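Local coordinates for outer membrane protein TP0453 (Treponema pallidum, PDB 3K8G) that associates with the outer membrane, alters membrane permeability at acidic pH, and might take part in ligand transport, at residues D20-F25 with D141-P146; R69-G74 with S135-P140. All coordinates share one frame; numbering follows the deposited sequence.

Interaction 1 (D20-F25 with D141-P146)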
ATOM      1  N   ASP A  20       8.201   6.576   0.763  1.00 11.25           N
ATOM      2  CA  ASP A  20       8.322   6.346   2.210  1.00 11.11           C
ATOM      3  C   ASP A  20       7.694   5.031   2.671  1.00 10.46           C
ATOM      4  O   ASP A  20       8.136   4.450   3.682  1.00 10.35           O
ATOM      5  CB  ASP A  20       7.680   7.506   2.917  1.00 11.64           C
ATOM      6  CG  ASP A  20       8.376   8.796   2.584  1.00 16.74           C
ATOM      7  OD1 ASP A  20       9.379   9.044   3.236  1.00 15.19           O
ATOM      8  OD2 ASP A  20       7.988   9.511   1.631  1.00 16.49           O
ATOM      9  N   VAL A  21       6.630   4.590   1.973  1.00  8.02           N
ATOM     10  CA  VAL A  21       5.939   3.304   2.297  1.00 10.80           C
ATOM     11  C   VAL A  21       5.612   2.575   1.000  1.00 11.63           C
ATOM     12  O   VAL A  21       5.153   3.222   0.055  1.00 10.01           O
ATOM     13  CB  VAL A  21       4.595   3.510   3.060  1.00 10.49           C
ATOM     14  CG1 VAL A  21       3.904   2.167   3.364  1.00  9.80           C
ATOM     15  CG2 VAL A  21       4.812   4.322   4.360  1.00  8.68           C
ATOM     16  N   TYR A  22       5.910   1.263   0.938  1.00  6.32           N
ATOM     17  CA  TYR A  22       5.474   0.444  -0.178  1.00  7.12           C
ATOM     18  C   TYR A  22       4.426  -0.504   0.374  1.00  6.92           C
ATOM     19  O   TYR A  22       4.558  -0.964   1.517  1.00  7.58           O
ATOM     20  CB  TYR A  22       6.646  -0.356  -0.801  1.00  7.27           C
ATOM     21  CG  TYR A  22       7.505   0.553  -1.652  1.00  8.60           C
ATOM     22  CD1 TYR A  22       7.136   0.870  -2.980  1.00  7.56           C
ATOM     23  CD2 TYR A  22       8.665   1.127  -1.112  1.00  8.83           C
ATOM     24  CE1 TYR A  22       7.946   1.742  -3.763  1.00 10.10           C
ATOM     25  CE2 TYR A  22       9.470   2.036  -1.899  1.00 11.01           C
ATOM     26  CZ  TYR A  22       9.097   2.307  -3.195  1.00 11.57           C
ATOM     27  OH  TYR A  22       9.842   3.207  -3.909  1.00  9.90           O
ATOM     28  N   LEU A  23       3.408  -0.801  -0.446  1.00  8.72           N
ATOM     29  CA  LEU A  23       2.282  -1.626  -0.006  1.00  9.73           C
ATOM     30  C   LEU A  23       1.933  -2.652  -1.072  1.00 10.04           C
ATOM     31  O   LEU A  23       2.039  -2.397  -2.265  1.00  8.66           O
ATOM     32  CB  LEU A  23       1.029  -0.764   0.253  1.00 12.02           C
ATOM     33  CG  LEU A  23       1.181   0.452   1.172  1.00 15.36           C
ATOM     34  CD1 LEU A  23       1.643   1.701   0.335  1.00 15.06           C
ATOM     35  CD2 LEU A  23      -0.173   0.748   1.882  1.00 17.20           C
ATOM     36  N   TYR A  24       1.535  -3.839  -0.640  1.00  9.97           N
ATOM     37  CA  TYR A  24       0.995  -4.791  -1.571  1.00 10.61           C
ATOM     38  C   TYR A  24      -0.233  -5.464  -0.920  1.00 13.10           C
ATOM     39  O   TYR A  24      -0.136  -5.996   0.190  1.00  9.56           O
ATOM     40  CB  TYR A  24       2.078  -5.826  -1.921  1.00 10.89           C
ATOM     41  CG  TYR A  24       1.512  -7.017  -2.632  1.00 10.03           C
ATOM     42  CD1 TYR A  24       1.164  -6.956  -3.971  1.00 14.41           C
ATOM     43  CD2 TYR A  24       1.323  -8.221  -1.944  1.00 12.82           C
ATOM     44  CE1 TYR A  24       0.610  -8.102  -4.631  1.00 13.32           C
ATOM     45  CE2 TYR A  24       0.765  -9.364  -2.579  1.00 15.32           C
ATOM     46  CZ  TYR A  24       0.439  -9.294  -3.912  1.00 17.71           C
ATOM     47  OH  TYR A  24      -0.085 -10.426  -4.507  1.00 17.83           O
ATOM     48  N   PHE A  25      -1.374  -5.433  -1.617  1.00 12.88           N
ATOM     49  CA  PHE A  25      -2.610  -6.065  -1.122  1.00 16.64           C
ATOM     50  C   PHE A  25      -3.138  -7.060  -2.170  1.00 17.43           C
ATOM     51  O   PHE A  25      -3.624  -6.623  -3.204  1.00 16.69           O
ATOM     52  CB  PHE A  25      -3.724  -5.025  -0.994  1.00 15.68           C
ATOM     53  CG  PHE A  25      -3.467  -3.921   0.011  1.00 20.09           C
ATOM     54  CD1 PHE A  25      -4.044  -3.968   1.276  1.00 19.55           C
ATOM     55  CD2 PHE A  25      -2.741  -2.794  -0.345  1.00 24.15           C
ATOM     56  CE1 PHE A  25      -3.847  -2.948   2.201  1.00 23.76           C
ATOM     57  CE2 PHE A  25      -2.535  -1.766   0.576  1.00 25.98           C
ATOM     58  CZ  PHE A  25      -3.081  -1.840   1.842  1.00 23.51           C
ATOM     59  N   ASP A 141      11.214   2.431 -12.833  1.00  9.18           N
ATOM     60  CA  ASP A 141      12.158   2.681 -11.753  1.00  9.19           C
ATOM     61  C   ASP A 141      12.600   1.326 -11.170  1.00  9.02           C
ATOM     62  O   ASP A 141      12.056   0.285 -11.524  1.00  9.38           O
ATOM     63  CB  ASP A 141      11.476   3.494 -10.648  1.00  7.99           C
ATOM     64  CG  ASP A 141      11.471   5.002 -10.926  1.00 15.84           C
ATOM     65  OD1 ASP A 141      12.061   5.412 -11.946  1.00 16.78           O
ATOM     66  OD2 ASP A 141      10.862   5.756 -10.109  1.00 11.76           O
ATOM     67  N   ARG A 142      13.571   1.362 -10.271  1.00  8.98           N
ATOM     68  CA  ARG A 142      14.159   0.151  -9.696  1.00 10.94           C
ATOM     69  C   ARG A 142      14.240   0.270  -8.164  1.00 10.46           C
ATOM     70  O   ARG A 142      15.343   0.315  -7.593  1.00 11.61           O
ATOM     71  CB  ARG A 142      15.538  -0.094 -10.368  1.00 15.13           C
ATOM     72  CG  ARG A 142      15.434   0.091 -11.956  1.00 15.52           C
ATOM     73  CD  ARG A 142      16.766   0.169 -12.725  1.00 24.98           C
ATOM     74  NE  ARG A 142      17.460  -1.097 -12.563  1.00 33.34           N
ATOM     75  CZ  ARG A 142      17.059  -2.247 -13.109  1.00 37.35           C
ATOM     76  NH1 ARG A 142      16.000  -2.268 -13.934  1.00 31.48           N
ATOM     77  NH2 ARG A 142      17.735  -3.376 -12.836  1.00 32.02           N
ATOM     78  N   PRO A 143      13.071   0.334  -7.474  1.00 10.08           N
ATOM     79  CA  PRO A 143      13.095   0.379  -6.006  1.00 10.34           C
ATOM     80  C   PRO A 143      13.698  -0.924  -5.419  1.00 14.08           C
ATOM     81  O   PRO A 143      13.652  -1.979  -6.072  1.00 11.50           O
ATOM     82  CB  PRO A 143      11.610   0.461  -5.625  1.00 11.26           C
ATOM     83  CG  PRO A 143      10.885  -0.076  -6.773  1.00  8.63           C
ATOM     84  CD  PRO A 143      11.685   0.314  -7.999  1.00  8.50           C
ATOM     85  N   GLN A 144      14.271  -0.816  -4.224  1.00 13.69           N
ATOM     86  CA  GLN A 144      14.812  -1.951  -3.483  1.00 17.19           C
ATOM     87  C   GLN A 144      13.855  -2.358  -2.377  1.00 15.20           C
ATOM     88  O   GLN A 144      13.428  -1.523  -1.579  1.00 14.37           O
ATOM     89  CB  GLN A 144      16.155  -1.583  -2.866  1.00 18.65           C
ATOM     90  CG  GLN A 144      17.221  -1.144  -3.870  1.00 26.80           C
ATOM     91  CD  GLN A 144      18.345  -0.389  -3.161  1.00 40.72           C
ATOM     92  OE1 GLN A 144      18.103   0.636  -2.525  1.00 49.05           O
ATOM     93  NE2 GLN A 144      19.565  -0.899  -3.252  1.00 44.06           N
ATOM     94  N   LEU A 145      13.457  -3.625  -2.366  1.00 11.70           N
ATOM     95  CA  LEU A 145      12.462  -4.094  -1.424  1.00 12.12           C
ATOM     96  C   LEU A 145      12.978  -5.344  -0.726  1.00 10.82           C
ATOM     97  O   LEU A 145      13.775  -6.074  -1.301  1.00 10.07           O
ATOM     98  CB  LEU A 145      11.139  -4.457  -2.134  1.00 10.73           C
ATOM     99  CG  LEU A 145      10.078  -3.386  -2.498  1.00 21.00           C
ATOM    100  CD1 LEU A 145       9.683  -2.519  -1.252  1.00 20.15           C
ATOM    101  CD2 LEU A 145      10.550  -2.520  -3.615  1.00 13.84           C
ATOM    102  N   PRO A 146      12.486  -5.616   0.507  1.00 12.41           N
ATOM    103  CA  PRO A 146      13.045  -6.779   1.206  1.00 12.84           C
ATOM    104  C   PRO A 146      12.545  -8.101   0.601  1.00 10.86           C
ATOM    105  O   PRO A 146      11.551  -8.107  -0.094  1.00  9.71           O
ATOM    106  CB  PRO A 146      12.557  -6.631   2.648  1.00 13.80           C
ATOM    107  CG  PRO A 146      11.449  -5.674   2.629  1.00 17.61           C
ATOM    108  CD  PRO A 146      11.582  -4.803   1.360  1.00 10.94           C
TER
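Y22 meets P143 and L145 where the loop 141-146 runs over one strand of the U-shaped beta-half-barrel that makes up this lipoprotein. The contact is small, burying 131 Å² in all. It rests on one tyrosine and two loop side chains, and it is apolar in character. The loop gives no regular backbone pairing to the strand: the nearest CA atoms, of Y22 and L145, are 8.4 Å apart, and side chains fill the space between them.

The apolar contacts are spread along the tyrosine, L145 near its root and P143 near its far end. At the root, one methyl of L145 settles against several atoms at once, CD1 lying 3.8 Å from Y22 CB and equally close to Y22 CG and CD2. At the far end, P143 CB comes within 4.0 Å of Y22 CZ, approaching the ring obliquely. Both loop side chains cross the tyrosine at about a right angle. With chi1 at -76°, Y22 CG lies anti to the carbonyl carbon, and the ring extends from the strand to the loop. The L145 CA–CB bond does not itself aim at the strand, but the end of the side chain turns back to it.

The polar contacts concern the phenol end and come from the residues just before the strand. Y22 OH donates to G16 O and accepts from A19 N, which should fix the rotation of the hydroxyl and hold the ring in place. D141 OD2 accepts from S17 N, tying the start of the loop to the same residues. F149 of helix 147-153 also packs on the tyrosine. P143 touches S17 too, while its CB stands 3.7 Å from Y22 OH.

Interaction 2 (R69-G74 with S135-P140); sequences RLFGSG and SRLVNP
R69 brings the end of its side chain against the guanidinium of R136, NH1 standing 3.4 Å from R136 NH2 and 4.0 Å from R136 CZ. The two chains cross at about a right angle, and the guanidinium planes are tilted 32° from each other. Each group approaches the other obliquely. R136 NH2 also lies 3.8 Å from R69 CD, against the aliphatic part of the chain. R69 reaches out extended from CG to NE, whereas R136 bends at chi3 (-64°) to turn its guanidinium toward the strand.

Two donors this close do not bond to each other; their charges are probably offset by carboxylates at the site. R136 NH2 forms a salt bridge with E128 OE1, which is also a long, weak ion partner of R69 NE, and R69 NH2 pairs with E67 OE2. The carbonyls of helix 11-15 take further N-H groups: V15 O from R69 NH1 and V14 O from R136 NE. R69 makes a cation-pi contact with F62 as well.

Beside this polar cluster is an apolar one. L137 CD2 meets the F71 ring at its edge, near the ring plane, 4.1 Å from CE1. F71 CG lies anti to the backbone N (chi1 -178°), and the ring is packed also by P11, V14 and V15 of helix 11-15; V14 and V9 touch L137 as well. Within 135-140, S135 O accepts from both V138 N, at 3.1 Å, and N139 N, at 3.0 Å, giving the chain a compact turn that presents R136 and L137 together.

The whole joins strand 67-74 to the segment following helix 130-135: a strand of the beta-half-barrel covered by helix 11-15 and the chain at the end of helix 130-135, both probably amphipathic.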
ATOM      1  N   ARG A  69       0.564   6.357  -5.094  1.00  9.96           N
ATOM      2  CA  ARG A  69       0.524   5.910  -6.474  1.00  9.62           C
ATOM      3  C   ARG A  69       0.244   4.450  -6.416  1.00 10.76           C
ATOM      4  O   ARG A  69       0.925   3.742  -5.674  1.00 10.24           O
ATOM      5  CB  ARG A  69       1.866   6.137  -7.154  1.00 10.49           C
ATOM      6  CG  ARG A  69       2.330   7.631  -7.093  1.00 11.76           C
ATOM      7  CD  ARG A  69       3.592   7.829  -7.965  1.00 12.17           C
ATOM      8  NE  ARG A  69       4.244   9.078  -7.555  1.00 11.13           N
ATOM      9  CZ  ARG A  69       5.551   9.281  -7.573  1.00 11.03           C
ATOM     10  NH1 ARG A  69       6.388   8.324  -8.003  1.00  9.43           N
ATOM     11  NH2 ARG A  69       6.028  10.440  -7.156  1.00  9.11           N
ATOM     12  N   LEU A  70      -0.731   3.994  -7.206  1.00 11.87           N
ATOM     13  CA  LEU A  70      -1.223   2.628  -7.087  1.00  9.99           C
ATOM     14  C   LEU A  70      -1.271   1.989  -8.459  1.00  9.72           C
ATOM     15  O   LEU A  70      -1.647   2.603  -9.447  1.00 11.62           O
ATOM     16  CB  LEU A  70      -2.647   2.603  -6.481  1.00 12.36           C
ATOM     17  CG  LEU A  70      -2.796   3.341  -5.143  1.00 18.67           C
ATOM     18  CD1 LEU A  70      -4.223   3.739  -4.866  1.00 26.44           C
ATOM     19  CD2 LEU A  70      -2.222   2.432  -4.041  1.00 17.87           C
ATOM     20  N   PHE A  71      -0.923   0.721  -8.497  1.00 10.52           N
ATOM     21  CA  PHE A  71      -1.004  -0.045  -9.697  1.00 11.87           C
ATOM     22  C   PHE A  71      -1.806  -1.316  -9.420  1.00 13.06           C
ATOM     23  O   PHE A  71      -1.519  -2.034  -8.464  1.00 11.78           O
ATOM     24  CB  PHE A  71       0.414  -0.376 -10.177  1.00 11.35           C
ATOM     25  CG  PHE A  71       0.452  -1.151 -11.461  1.00 12.12           C
ATOM     26  CD1 PHE A  71       0.714  -0.509 -12.669  1.00 18.45           C
ATOM     27  CD2 PHE A  71       0.259  -2.533 -11.455  1.00 14.42           C
ATOM     28  CE1 PHE A  71       0.783  -1.234 -13.872  1.00 15.00           C
ATOM     29  CE2 PHE A  71       0.300  -3.270 -12.664  1.00 18.99           C
ATOM     30  CZ  PHE A  71       0.578  -2.616 -13.854  1.00 12.61           C
ATOM     31  N   GLY A  72      -2.821  -1.559 -10.247  1.00 12.11           N
ATOM     32  CA  GLY A  72      -3.704  -2.740 -10.064  1.00 14.17           C
ATOM     33  C   GLY A  72      -3.607  -3.717 -11.226  1.00 12.87           C
ATOM     34  O   GLY A  72      -3.534  -3.288 -12.363  1.00 11.60           O
ATOM     35  N   SER A  73      -3.541  -5.028 -10.937  1.00 14.95           N
ATOM     36  CA  SER A  73      -3.655  -6.044 -11.988  1.00 18.07           C
ATOM     37  C   SER A  73      -5.064  -6.560 -11.868  1.00 16.56           C
ATOM     38  O   SER A  73      -5.505  -6.875 -10.758  1.00 15.26           O
ATOM     39  CB  SER A  73      -2.698  -7.222 -11.761  1.00 18.85           C
ATOM     40  OG  SER A  73      -1.374  -6.741 -11.620  1.00 31.97           O
ATOM     41  N   GLY A  74      -5.772  -6.633 -12.993  1.00 16.43           N
ATOM     42  CA  GLY A  74      -7.143  -7.123 -12.966  1.00 18.55           C
ATOM     43  C   GLY A  74      -7.686  -7.327 -14.364  1.00 19.29           C
ATOM     44  O   GLY A  74      -6.937  -7.567 -15.312  1.00 16.07           O
ATOM     45  N   SER A 135       4.932   6.670 -18.163  1.00 13.69           N
ATOM     46  CA  SER A 135       6.236   6.520 -18.838  1.00 11.58           C
ATOM     47  C   SER A 135       7.087   5.362 -18.230  1.00 11.68           C
ATOM     48  O   SER A 135       7.996   4.816 -18.893  1.00  9.12           O
ATOM     49  CB  SER A 135       7.050   7.806 -18.787  1.00 11.44           C
ATOM     50  OG  SER A 135       7.574   8.012 -17.484  1.00 11.89           O
ATOM     51  N   ARG A 136       6.780   5.009 -16.981  1.00  8.79           N
ATOM     52  CA  ARG A 136       7.474   3.925 -16.294  1.00 10.58           C
ATOM     53  C   ARG A 136       6.976   2.533 -16.733  1.00 10.48           C
ATOM     54  O   ARG A 136       7.544   1.516 -16.348  1.00 11.43           O
ATOM     55  CB  ARG A 136       7.455   4.127 -14.772  1.00  9.36           C
ATOM     56  CG  ARG A 136       8.284   5.403 -14.350  1.00 11.24           C
ATOM     57  CD  ARG A 136       8.610   5.449 -12.815  1.00  6.56           C
ATOM     58  NE  ARG A 136       7.372   5.560 -12.058  1.00 13.24           N
ATOM     59  CZ  ARG A 136       6.830   6.729 -11.681  1.00 13.08           C
ATOM     60  NH1 ARG A 136       7.465   7.865 -11.985  1.00 11.40           N
ATOM     61  NH2 ARG A 136       5.680   6.743 -10.981  1.00  5.47           N
ATOM     62  N   LEU A 137       5.915   2.500 -17.525  1.00 14.52           N
ATOM     63  CA  LEU A 137       5.540   1.269 -18.253  1.00 15.61           C
ATOM     64  C   LEU A 137       6.588   0.878 -19.271  1.00 17.56           C
ATOM     65  O   LEU A 137       6.727  -0.329 -19.580  1.00 20.02           O
ATOM     66  CB  LEU A 137       4.160   1.416 -18.943  1.00 14.73           C
ATOM     67  CG  LEU A 137       2.940   1.595 -18.017  1.00 15.59           C
ATOM     68  CD1 LEU A 137       1.721   1.986 -18.851  1.00 18.05           C
ATOM     69  CD2 LEU A 137       2.640   0.343 -17.189  1.00 17.96           C
ATOM     70  N   VAL A 138       7.325   1.872 -19.778  1.00 15.47           N
ATOM     71  CA  VAL A 138       8.352   1.704 -20.818  1.00 18.70           C
ATOM     72  C   VAL A 138       9.715   1.690 -20.162  1.00 17.68           C
ATOM     73  O   VAL A 138      10.566   0.865 -20.501  1.00 17.73           O
ATOM     74  CB  VAL A 138       8.327   2.904 -21.859  1.00 18.12           C
ATOM     75  CG1 VAL A 138       9.494   2.807 -22.889  1.00 20.47           C
ATOM     76  CG2 VAL A 138       6.991   2.986 -22.559  1.00 21.66           C
ATOM     77  N   ASN A 139       9.935   2.617 -19.222  1.00 16.76           N
ATOM     78  CA  ASN A 139      11.210   2.712 -18.516  1.00 15.01           C
ATOM     79  C   ASN A 139      11.020   2.686 -16.991  1.00 14.35           C
ATOM     80  O   ASN A 139      10.929   3.753 -16.364  1.00 12.69           O
ATOM     81  CB  ASN A 139      11.972   4.001 -18.940  1.00 18.18           C
ATOM     82  CG  ASN A 139      12.370   4.009 -20.442  1.00 19.89           C
ATOM     83  OD1 ASN A 139      11.945   4.878 -21.179  1.00 20.09           O
ATOM     84  ND2 ASN A 139      13.170   3.034 -20.878  1.00 18.01           N
ATOM     85  N   PRO A 140      10.944   1.486 -16.372  1.00 11.14           N
ATOM     86  CA  PRO A 140      10.526   1.469 -14.964  1.00 10.55           C
ATOM     87  C   PRO A 140      11.622   1.947 -14.006  1.00 11.76           C
ATOM     88  O   PRO A 140      12.818   1.871 -14.333  1.00  9.00           O
ATOM     89  CB  PRO A 140      10.229  -0.020 -14.701  1.00 10.77           C
ATOM     90  CG  PRO A 140      11.171  -0.762 -15.692  1.00 10.94           C
ATOM     91  CD  PRO A 140      11.004   0.117 -16.941  1.00 14.59           C
TER

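In the fold
Interactions 1 and 2 have centres about 13 Å apart and use consecutive parts of one connection, 135-146, which leads from helix 130-135 to helix 147-153. Their strands, 21-26 and 67-74, lie on either side of strand 54-62. The two contacts meet directly, D141 CG packing 3.5 Å from R136 CD. The N-terminal region links them too: V14 and V15 receive the arginines of interaction 2, while G16, S17 and A19 take polar atoms of interaction 1. A 2-methyl-2,4-pentanediol molecule, probably from the crystallisation liquor, lies about 5 Å from the F71 side chain in interaction 2.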